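Local coordinates for protein putative tRNA (Adenine(37)-N6)-methyltransferase (Pseudomonas aeruginosa, PDB 7BTU) that probably transfers a methyl group from S-adenosyl-L-methionine to the threonylcarbamoyl-modified adenosine at position 37 of tRNA, at residues V163-Q168 against P183-I188; G206-V211 against V230-G235; H174-R179 against W214-H219. All coordinates share one frame; numbering follows the deposited sequence.

Contact 1: V163-Q168 against P183-I188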
loop_
_atom_site.group_PDB
_atom_site.type_symbol
_atom_site.label_atom_id
_atom_site.label_comp_id
_atom_site.label_asym_id
_atom_site.label_seq_id
_atom_site.Cartn_x
_atom_site.Cartn_y
_atom_site.Cartn_z
ATOM N N VAL B 163 25.473 -15.058 11.471
ATOM C CA VAL B 163 25.125 -16.441 11.183
ATOM C C VAL B 163 26.388 -17.189 10.779
ATOM O O VAL B 163 27.018 -16.824 9.789
ATOM C CB VAL B 163 24.085 -16.533 10.057
ATOM C CG1 VAL B 163 23.903 -18.014 9.656
ATOM C CG2 VAL B 163 22.743 -15.894 10.503
ATOM N N GLU B 164 26.710 -18.277 11.476
ATOM C CA GLU B 164 27.770 -19.193 11.036
ATOM C C GLU B 164 27.146 -20.546 10.682
ATOM O O GLU B 164 25.982 -20.817 10.982
ATOM C CB GLU B 164 28.869 -19.354 12.109
ATOM C CG GLU B 164 28.301 -19.911 13.357
ATOM C CD GLU B 164 29.350 -20.285 14.406
ATOM O OE1 GLU B 164 29.071 -21.241 15.169
ATOM O OE2 GLU B 164 30.426 -19.644 14.432
ATOM N N TRP B 165 27.938 -21.399 10.043
ATOM C CA TRP B 165 27.484 -22.648 9.429
ATOM C C TRP B 165 28.289 -23.830 9.936
ATOM O O TRP B 165 29.522 -23.755 9.960
ATOM C CB TRP B 165 27.702 -22.578 7.910
ATOM C CG TRP B 165 26.751 -21.642 7.218
ATOM C CD1 TRP B 165 26.866 -20.283 7.064
ATOM C CD2 TRP B 165 25.532 -22.038 6.568
ATOM N NE1 TRP B 165 25.728 -19.801 6.383
ATOM C CE2 TRP B 165 24.931 -20.873 6.053
ATOM C CE3 TRP B 165 24.878 -23.273 6.423
ATOM C CZ2 TRP B 165 23.737 -20.908 5.360
ATOM C CZ3 TRP B 165 23.662 -23.312 5.740
ATOM C CH2 TRP B 165 23.096 -22.126 5.238
ATOM N N SER B 166 27.630 -24.917 10.327
ATOM C CA SER B 166 28.326 -26.204 10.369
ATOM C C SER B 166 28.722 -26.628 8.958
ATOM O O SER B 166 28.034 -26.314 7.986
ATOM C CB SER B 166 27.476 -27.286 10.990
ATOM O OG SER B 166 26.423 -27.633 10.088
ATOM N N GLU B 167 29.853 -27.341 8.847
ATOM C CA GLU B 167 30.264 -27.845 7.529
ATOM C C GLU B 167 29.171 -28.714 6.892
ATOM O O GLU B 167 28.867 -28.585 5.688
ATOM C CB GLU B 167 31.603 -28.604 7.660
ATOM N N GLN B 168 28.510 -29.557 7.694
ATOM C CA GLN B 168 27.418 -30.357 7.157
ATOM C C GLN B 168 26.303 -29.463 6.597
ATOM O O GLN B 168 25.781 -29.710 5.502
ATOM C CB GLN B 168 26.878 -31.270 8.266
ATOM C CG GLN B 168 25.577 -31.994 7.930
ATOM C CD GLN B 168 24.976 -32.733 9.138
ATOM O OE1 GLN B 168 23.968 -33.402 9.023
ATOM N NE2 GLN B 168 25.590 -32.576 10.298
ATOM N N PRO B 183 18.557 -19.883 -4.210
ATOM C CA PRO B 183 19.754 -19.548 -3.368
ATOM C C PRO B 183 19.536 -19.902 -1.901
ATOM O O PRO B 183 19.352 -19.027 -1.036
ATOM C CB PRO B 183 19.906 -18.040 -3.577
ATOM C CG PRO B 183 18.454 -17.571 -3.769
ATOM C CD PRO B 183 17.810 -18.679 -4.632
ATOM N N VAL B 184 19.552 -21.209 -1.615
ATOM C CA VAL B 184 19.103 -21.700 -0.309
ATOM C C VAL B 184 20.013 -21.198 0.803
ATOM O O VAL B 184 19.547 -20.824 1.890
ATOM C CB VAL B 184 18.987 -23.239 -0.310
ATOM C CG1 VAL B 184 18.864 -23.813 1.171
ATOM C CG2 VAL B 184 17.777 -23.679 -1.133
ATOM N N ALA B 185 21.326 -21.254 0.589
ATOM C CA ALA B 185 22.239 -20.838 1.655
ATOM C C ALA B 185 22.026 -19.370 1.994
ATOM O O ALA B 185 21.970 -18.992 3.174
ATOM C CB ALA B 185 23.689 -21.074 1.244
ATOM N N GLU B 186 21.879 -18.523 0.955
ATOM C CA GLU B 186 21.684 -17.101 1.188
ATOM C C GLU B 186 20.344 -16.849 1.849
ATOM O O GLU B 186 20.241 -16.018 2.758
ATOM C CB GLU B 186 21.737 -16.318 -0.128
ATOM C CG GLU B 186 23.188 -16.212 -0.607
ATOM C CD GLU B 186 23.269 -15.412 -1.890
ATOM O OE1 GLU B 186 23.080 -16.020 -2.957
ATOM O OE2 GLU B 186 23.497 -14.183 -1.825
ATOM N N LEU B 187 19.325 -17.574 1.419
ATOM C CA LEU B 187 18.014 -17.398 2.050
ATOM C C LEU B 187 18.102 -17.739 3.523
ATOM O O LEU B 187 17.564 -17.012 4.378
ATOM C CB LEU B 187 16.980 -18.287 1.376
ATOM C CG LEU B 187 15.596 -18.352 2.048
ATOM C CD1 LEU B 187 14.891 -17.019 2.082
ATOM C CD2 LEU B 187 14.755 -19.378 1.280
ATOM N N ILE B 188 18.732 -18.876 3.829
ATOM C CA ILE B 188 18.819 -19.296 5.235
ATOM C C ILE B 188 19.516 -18.218 6.048
ATOM O O ILE B 188 19.031 -17.785 7.096
ATOM C CB ILE B 188 19.517 -20.666 5.360
ATOM C CG1 ILE B 188 18.615 -21.792 4.820
ATOM C CG2 ILE B 188 19.959 -20.925 6.859
ATOM C CD1 ILE B 188 19.305 -23.215 4.733
#

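Contact 2: G206-V211 against V230-G235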
loop_
_atom_site.group_PDB
_atom_site.type_symbol
_atom_site.label_atom_id
_atom_site.label_comp_id
_atom_site.label_asym_id
_atom_site.label_seq_id
_atom_site.Cartn_x
_atom_site.Cartn_y
_atom_site.Cartn_z
ATOM N N GLY B 206 21.790 -23.959 23.686
ATOM C CA GLY B 206 21.630 -25.391 23.498
ATOM C C GLY B 206 20.380 -25.855 22.758
ATOM O O GLY B 206 20.435 -26.841 22.021
ATOM N N ARG B 207 19.254 -25.153 22.913
ATOM C CA ARG B 207 18.012 -25.620 22.300
ATOM C C ARG B 207 18.115 -25.610 20.783
ATOM O O ARG B 207 18.596 -24.645 20.185
ATOM C CB ARG B 207 16.828 -24.755 22.748
ATOM C CG ARG B 207 15.543 -25.231 22.143
ATOM C CD ARG B 207 14.331 -24.553 22.713
ATOM N NE ARG B 207 13.126 -24.970 21.991
ATOM C CZ ARG B 207 11.899 -24.911 22.497
ATOM N NH1 ARG B 207 11.713 -24.462 23.738
ATOM N NH2 ARG B 207 10.862 -25.314 21.766
ATOM N N ARG B 208 17.674 -26.684 20.153
ATOM C CA ARG B 208 17.621 -26.736 18.689
ATOM C C ARG B 208 16.283 -26.157 18.190
ATOM O O ARG B 208 15.203 -26.586 18.615
ATOM C CB ARG B 208 17.775 -28.172 18.226
ATOM C CG ARG B 208 17.768 -28.387 16.757
ATOM C CD ARG B 208 16.896 -29.604 16.477
ATOM N NE ARG B 208 17.416 -30.466 15.435
ATOM C CZ ARG B 208 16.708 -31.430 14.863
ATOM N NH1 ARG B 208 15.455 -31.644 15.246
ATOM N NH2 ARG B 208 17.253 -32.169 13.903
ATOM N N TYR B 209 16.372 -25.243 17.254
ATOM C CA TYR B 209 15.212 -24.559 16.698
ATOM C C TYR B 209 15.096 -24.996 15.253
ATOM O O TYR B 209 16.065 -25.472 14.670
ATOM C CB TYR B 209 15.411 -23.035 16.762
ATOM C CG TYR B 209 15.417 -22.507 18.159
ATOM C CD1 TYR B 209 14.232 -22.194 18.815
ATOM C CD2 TYR B 209 16.602 -22.356 18.851
ATOM C CE1 TYR B 209 14.231 -21.725 20.137
ATOM C CE2 TYR B 209 16.600 -21.890 20.157
ATOM C CZ TYR B 209 15.437 -21.584 20.791
ATOM O OH TYR B 209 15.501 -21.135 22.081
ATOM N N GLY B 210 13.902 -24.840 14.656
ATOM C CA GLY B 210 13.747 -25.214 13.262
ATOM C C GLY B 210 12.806 -24.263 12.553
ATOM O O GLY B 210 11.918 -23.655 13.154
ATOM N N VAL B 211 12.969 -24.225 11.234
ATOM C CA VAL B 211 12.093 -23.441 10.389
ATOM C C VAL B 211 12.035 -24.165 9.043
ATOM O O VAL B 211 12.995 -24.831 8.612
ATOM C CB VAL B 211 12.617 -21.988 10.202
ATOM C CG1 VAL B 211 13.946 -21.989 9.518
ATOM C CG2 VAL B 211 11.608 -21.209 9.366
ATOM N N VAL B 230 23.936 -22.546 11.914
ATOM C CA VAL B 230 23.070 -23.475 11.191
ATOM C C VAL B 230 23.607 -24.874 11.416
ATOM O O VAL B 230 24.791 -25.150 11.144
ATOM C CB VAL B 230 23.023 -23.167 9.656
ATOM C CG1 VAL B 230 21.910 -23.995 8.986
ATOM C CG2 VAL B 230 22.808 -21.671 9.382
ATOM N N LEU B 231 22.734 -25.782 11.856
ATOM C CA LEU B 231 23.193 -27.124 12.186
ATOM C C LEU B 231 23.021 -28.082 11.004
ATOM O O LEU B 231 23.895 -28.897 10.730
ATOM C CB LEU B 231 22.398 -27.644 13.390
ATOM C CG LEU B 231 22.602 -26.874 14.688
ATOM C CD1 LEU B 231 21.479 -27.204 15.696
ATOM C CD2 LEU B 231 23.952 -27.340 15.273
ATOM N N ASP B 232 21.872 -28.039 10.336
ATOM C CA ASP B 232 21.605 -29.012 9.270
ATOM C C ASP B 232 20.470 -28.473 8.408
ATOM O O ASP B 232 19.738 -27.569 8.821
ATOM C CB ASP B 232 21.268 -30.401 9.799
ATOM C CG ASP B 232 19.884 -30.461 10.429
ATOM O OD1 ASP B 232 18.895 -30.212 9.748
ATOM O OD2 ASP B 232 19.780 -30.749 11.620
ATOM N N VAL B 233 20.355 -29.028 7.205
ATOM C CA VAL B 233 19.334 -28.647 6.210
ATOM C C VAL B 233 18.874 -29.975 5.641
ATOM O O VAL B 233 19.689 -30.720 5.088
ATOM C CB VAL B 233 19.885 -27.759 5.092
ATOM C CG1 VAL B 233 18.696 -27.368 4.120
ATOM C CG2 VAL B 233 20.462 -26.485 5.680
ATOM N N ALA B 234 17.631 -30.338 5.884
ATOM C CA ALA B 234 17.145 -31.647 5.445
ATOM C C ALA B 234 15.902 -31.480 4.588
ATOM O O ALA B 234 15.144 -30.536 4.787
ATOM C CB ALA B 234 16.809 -32.524 6.638
ATOM N N GLY B 235 15.678 -32.391 3.638
ATOM C CA GLY B 235 14.416 -32.365 2.903
ATOM C C GLY B 235 14.289 -33.156 1.610
ATOM O O GLY B 235 13.328 -32.959 0.825
HETATM O O HOH W 1 20.350 -31.053 13.967
#

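Contact 3: H174-R179 against W214-H219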
loop_
_atom_site.group_PDB
_atom_site.type_symbol
_atom_site.label_atom_id
_atom_site.label_comp_id
_atom_site.label_asym_id
_atom_site.label_seq_id
_atom_site.Cartn_x
_atom_site.Cartn_y
_atom_site.Cartn_z
ATOM N N HIS B 174 23.958 -26.312 -0.061
ATOM C CA HIS B 174 24.398 -26.292 -1.457
ATOM C C HIS B 174 23.611 -27.312 -2.273
ATOM O O HIS B 174 23.027 -26.979 -3.317
ATOM C CB HIS B 174 25.890 -26.586 -1.556
ATOM C CG HIS B 174 26.397 -26.556 -2.959
ATOM N ND1 HIS B 174 26.498 -27.691 -3.743
ATOM C CD2 HIS B 174 26.765 -25.519 -3.742
ATOM C CE1 HIS B 174 26.953 -27.356 -4.940
ATOM N NE2 HIS B 174 27.099 -26.043 -4.970
ATOM N N GLU B 175 23.563 -28.565 -1.785
ATOM C CA GLU B 175 22.890 -29.652 -2.507
ATOM C C GLU B 175 21.406 -29.336 -2.721
ATOM O O GLU B 175 20.837 -29.595 -3.788
ATOM C CB GLU B 175 23.011 -30.960 -1.706
ATOM C CG GLU B 175 24.443 -31.567 -1.707
ATOM C CD GLU B 175 24.647 -32.614 -0.602
ATOM O OE1 GLU B 175 23.739 -32.784 0.253
ATOM O OE2 GLU B 175 25.717 -33.251 -0.579
ATOM N N HIS B 176 20.752 -28.817 -1.702
ATOM C CA HIS B 176 19.338 -28.572 -1.893
ATOM C C HIS B 176 19.106 -27.358 -2.781
ATOM O O HIS B 176 18.105 -27.309 -3.516
ATOM C CB HIS B 176 18.677 -28.441 -0.517
ATOM C CG HIS B 176 18.476 -29.764 0.157
ATOM N ND1 HIS B 176 17.536 -30.684 -0.263
ATOM C CD2 HIS B 176 19.110 -30.332 1.207
ATOM C CE1 HIS B 176 17.577 -31.751 0.513
ATOM N NE2 HIS B 176 18.537 -31.567 1.409
ATOM N N GLY B 177 20.013 -26.379 -2.728
ATOM C CA GLY B 177 19.909 -25.236 -3.621
ATOM C C GLY B 177 20.060 -25.659 -5.069
ATOM O O GLY B 177 19.313 -25.197 -5.947
ATOM N N GLN B 178 20.997 -26.587 -5.331
ATOM C CA GLN B 178 21.178 -27.099 -6.689
ATOM C C GLN B 178 19.930 -27.828 -7.157
ATOM O O GLN B 178 19.526 -27.676 -8.307
ATOM C CB GLN B 178 22.373 -28.039 -6.733
ATOM C CG GLN B 178 23.706 -27.358 -6.376
ATOM C CD GLN B 178 24.323 -26.717 -7.584
ATOM O OE1 GLN B 178 24.641 -25.519 -7.597
ATOM N NE2 GLN B 178 24.497 -27.514 -8.607
ATOM N N ARG B 179 19.306 -28.624 -6.269
ATOM C CA ARG B 179 18.076 -29.346 -6.613
ATOM C C ARG B 179 16.917 -28.384 -6.883
ATOM O O ARG B 179 16.200 -28.519 -7.882
ATOM C CB ARG B 179 17.697 -30.306 -5.468
ATOM C CG ARG B 179 16.389 -31.107 -5.738
ATOM C CD ARG B 179 16.092 -32.129 -4.598
ATOM N NE ARG B 179 16.048 -31.448 -3.314
ATOM C CZ ARG B 179 14.997 -30.780 -2.850
ATOM N NH1 ARG B 179 13.874 -30.698 -3.593
ATOM N NH2 ARG B 179 15.082 -30.179 -1.660
ATOM N N TRP B 214 11.004 -23.549 1.519
ATOM C CA TRP B 214 10.737 -24.420 0.379
ATOM C C TRP B 214 10.287 -25.773 0.939
ATOM O O TRP B 214 9.383 -25.801 1.780
ATOM C CB TRP B 214 11.955 -24.462 -0.539
ATOM C CG TRP B 214 12.221 -23.102 -1.252
ATOM C CD1 TRP B 214 13.309 -22.327 -1.116
ATOM C CD2 TRP B 214 11.370 -22.451 -2.217
ATOM N NE1 TRP B 214 13.196 -21.197 -1.926
ATOM C CE2 TRP B 214 12.008 -21.258 -2.603
ATOM C CE3 TRP B 214 10.108 -22.740 -2.752
ATOM C CZ2 TRP B 214 11.446 -20.354 -3.534
ATOM C CZ3 TRP B 214 9.531 -21.826 -3.689
ATOM C CH2 TRP B 214 10.201 -20.648 -4.061
ATOM N N ASP B 215 10.887 -26.898 0.529
ATOM C CA ASP B 215 10.519 -28.213 1.051
ATOM C C ASP B 215 11.547 -28.706 2.070
ATOM O O ASP B 215 11.726 -29.918 2.244
ATOM C CB ASP B 215 10.322 -29.235 -0.083
ATOM C CG ASP B 215 11.581 -29.402 -0.963
ATOM O OD1 ASP B 215 12.631 -28.803 -0.633
ATOM O OD2 ASP B 215 11.523 -30.112 -1.987
ATOM N N LEU B 216 12.238 -27.777 2.722
ATOM C CA LEU B 216 13.342 -28.107 3.630
ATOM C C LEU B 216 12.962 -27.855 5.091
ATOM O O LEU B 216 12.151 -26.976 5.387
ATOM C CB LEU B 216 14.584 -27.266 3.317
ATOM C CG LEU B 216 14.961 -27.035 1.844
ATOM C CD1 LEU B 216 16.160 -26.106 1.798
ATOM C CD2 LEU B 216 15.338 -28.369 1.272
ATOM N N ASP B 217 13.630 -28.588 6.008
ATOM C CA ASP B 217 13.650 -28.274 7.439
ATOM C C ASP B 217 15.074 -27.831 7.772
ATOM O O ASP B 217 16.030 -28.523 7.441
ATOM C CB ASP B 217 13.265 -29.486 8.293
ATOM C CG ASP B 217 11.847 -29.965 7.993
ATOM O OD1 ASP B 217 10.903 -29.147 8.085
ATOM O OD2 ASP B 217 11.684 -31.153 7.670
ATOM N N VAL B 218 15.213 -26.647 8.340
ATOM C CA VAL B 218 16.515 -26.042 8.641
ATOM C C VAL B 218 16.582 -25.978 10.151
ATOM O O VAL B 218 15.628 -25.493 10.783
ATOM C CB VAL B 218 16.625 -24.638 8.016
ATOM C CG1 VAL B 218 17.974 -23.932 8.404
ATOM C CG2 VAL B 218 16.513 -24.756 6.458
ATOM N N HIS B 219 17.671 -26.478 10.736
ATOM C CA HIS B 219 17.802 -26.460 12.187
ATOM C C HIS B 219 18.986 -25.600 12.561
ATOM O O HIS B 219 20.002 -25.586 11.844
ATOM C CB HIS B 219 17.962 -27.867 12.778
ATOM C CG HIS B 219 16.779 -28.726 12.501
ATOM N ND1 HIS B 219 16.788 -29.718 11.545
ATOM C CD2 HIS B 219 15.517 -28.682 12.989
ATOM C CE1 HIS B 219 15.589 -30.272 11.481
ATOM N NE2 HIS B 219 14.809 -29.669 12.359
#

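Contact 1: V163-Q168 against P183-I188
Trp165 makes nearly all of the contact from the 163-168 side, and it meets Ala185 and Ile188 on helix 184-193. Both segments lie in the TrmO C-terminal domain. Trp165 is the last residue of an outermost strand in the four-stranded sheet. Its CG is turned anti to the carbonyl carbon (chi1 -72°), and the indole plane stands nearly perpendicular to the plane of CA, CB and CG (chi2 84°). These two torsions send the six-membered ring toward the helix. The ring arrives with its outer corner, atoms CZ2 and CH2.

Trp165 CZ2 lies 3.4 Å from Ala185 O. The carbonyl oxygen sits at the ring edge, near the ring plane. The Ala185 methyl is a looser neighbour, with CB 4.1 Å from Trp165 CZ2. One helical turn on, Ile188 meets the same corner. Its CG2 is 3.7 Å from Trp165 CH2, and its CD1 is 4.0 Å from that CH2. In Ile188 the CG2 methyl is the branch anti to the backbone N, since CG1 takes the place beside the N (chi1 -71°). The isoleucine approaches the indole obliquely.

Val230 of the neighbouring strand and Ala173 of helix 167-180 also touch the Trp165 side chain, and NE1 makes a weak hydrogen bond to Glu189. Ala173 touches Ala185 as well, while Val233 and Val218 touch Ile188. The next residue after Trp165, Ser166, N-caps helix 167-180 through OG, which bonds Ala169 N.

No hydrogen bond joins the two segments. The contact buries a modest 155 Å², mostly carbon against carbon. The one polar element is Ala185 O beside an aromatic C-H edge, an arrangement consistent with a weak electrostatic attraction. Shape and hydrophobic burial therefore fit helix 184-193 against the end of strand 162-165.

Contact 2: G206-V211 against V230-G235
A classic beta bulge at Leu231 and Asp232, both opposite His219, presents two side chains to Arg208 across the mixed four-stranded sheet. Strand 216-222 runs between strands 209-213 and 227-234, so the contact is made by side chains that pass over a middle strand. It is a surface contact and buries only 97 Å².

The aliphatic part of Arg208 meets the leucine. Arg208 CG lies 4.0 Å from Leu231 CD1, and the two side chains cross at a slant. Beyond CG the arginine bends at chi2 and chi3, and this brings its guanidinium round to the aspartate. The resulting salt bridge is long, 3.7 Å between Arg208 NH2 and Asp232 OD2. The flat groups are turned 64° apart, far from a side-by-side pairing. The stronger partner of Asp232 is His219, whose ND1 hydrogen-bonds to Asp232 OD1. One carboxylate oxygen is thus tied to the middle strand, while the other faces the arginine.

A water may also link the pair, although its 2.4 Å approach to Asp232 OD2 is doubtfully short. On the other side it lies in the guanidinium plane and accepts a bond of 3.3 Å from Arg208 NH2.

Contact 3: H174-R179 against W214-H219
Arg179 NH2 is gripped by two acceptors. It donates to Asp215 OD1 at 3.0 Å and to His176 ND1 at 2.9 Å. The bond to the aspartate is nearly straight (175°), and both acceptors lie close to the guanidinium plane. Arg179 NH1 completes an end-on salt bridge, reaching Asp215 OD2 at 2.9 Å. That oxygen uses its syn lone pair. NH1 bonds at a tilt, because the carboxylate does not lie flat with the guanidinium. A bend at chi3 (55°) swings the end of Arg179 round to both partners.

The histidine is one turn earlier on the same helix. Its ND1 also accepts a weak bond from Arg179 NE. Two bonds to the carboxylate and those to the ring fix the rotation of the guanidinium. His176 probably steadies the guanidinium as it faces Asp215.

Leu216 packs against the same two side chains, His176 and Arg179. Its CD2 lies over a face of the His176 ring, 3.9 Å from the ring centroid and 29° off the normal, a CH-pi contact. The same CD2 touches the guanidinium edge, 3.5 Å from Arg179 NH2. One methyl therefore packs against both flat groups.

The salt bridge lies at the exposed margin. Leu216 is buried, and Leu180 of helix 167-180, Val184 of helix 184-193 and Val233 of strand 227-234 touch it. The contact joins helix 167-180 to the start of strand 216-222, an inner strand of the sheet, with helix 184-193 packed alongside.

How the contacts relate
All three contacts lie in or beside the TrmO C-terminal domain. Contacts 1 and 3 set helices against the sheet and are partly buried. Segment 163-168 runs into helix 167-180, which carries one side of contact 3, and Val184 of helix 184-193 packs on Leu216 of contact 3. Contact 2 is at the surface and joins side chains at strands 209-213 and 227-234, across strand 216-222. Backbone bonds knit the set together: Glu164 O to Val230 N links contacts 1 and 2, and Leu231 N to His219 O links contacts 2 and 3. Contact 1 is mainly apolar, contact 3 pairs a firm salt bridge with a buried leucine, and contact 2 has a long ion pair.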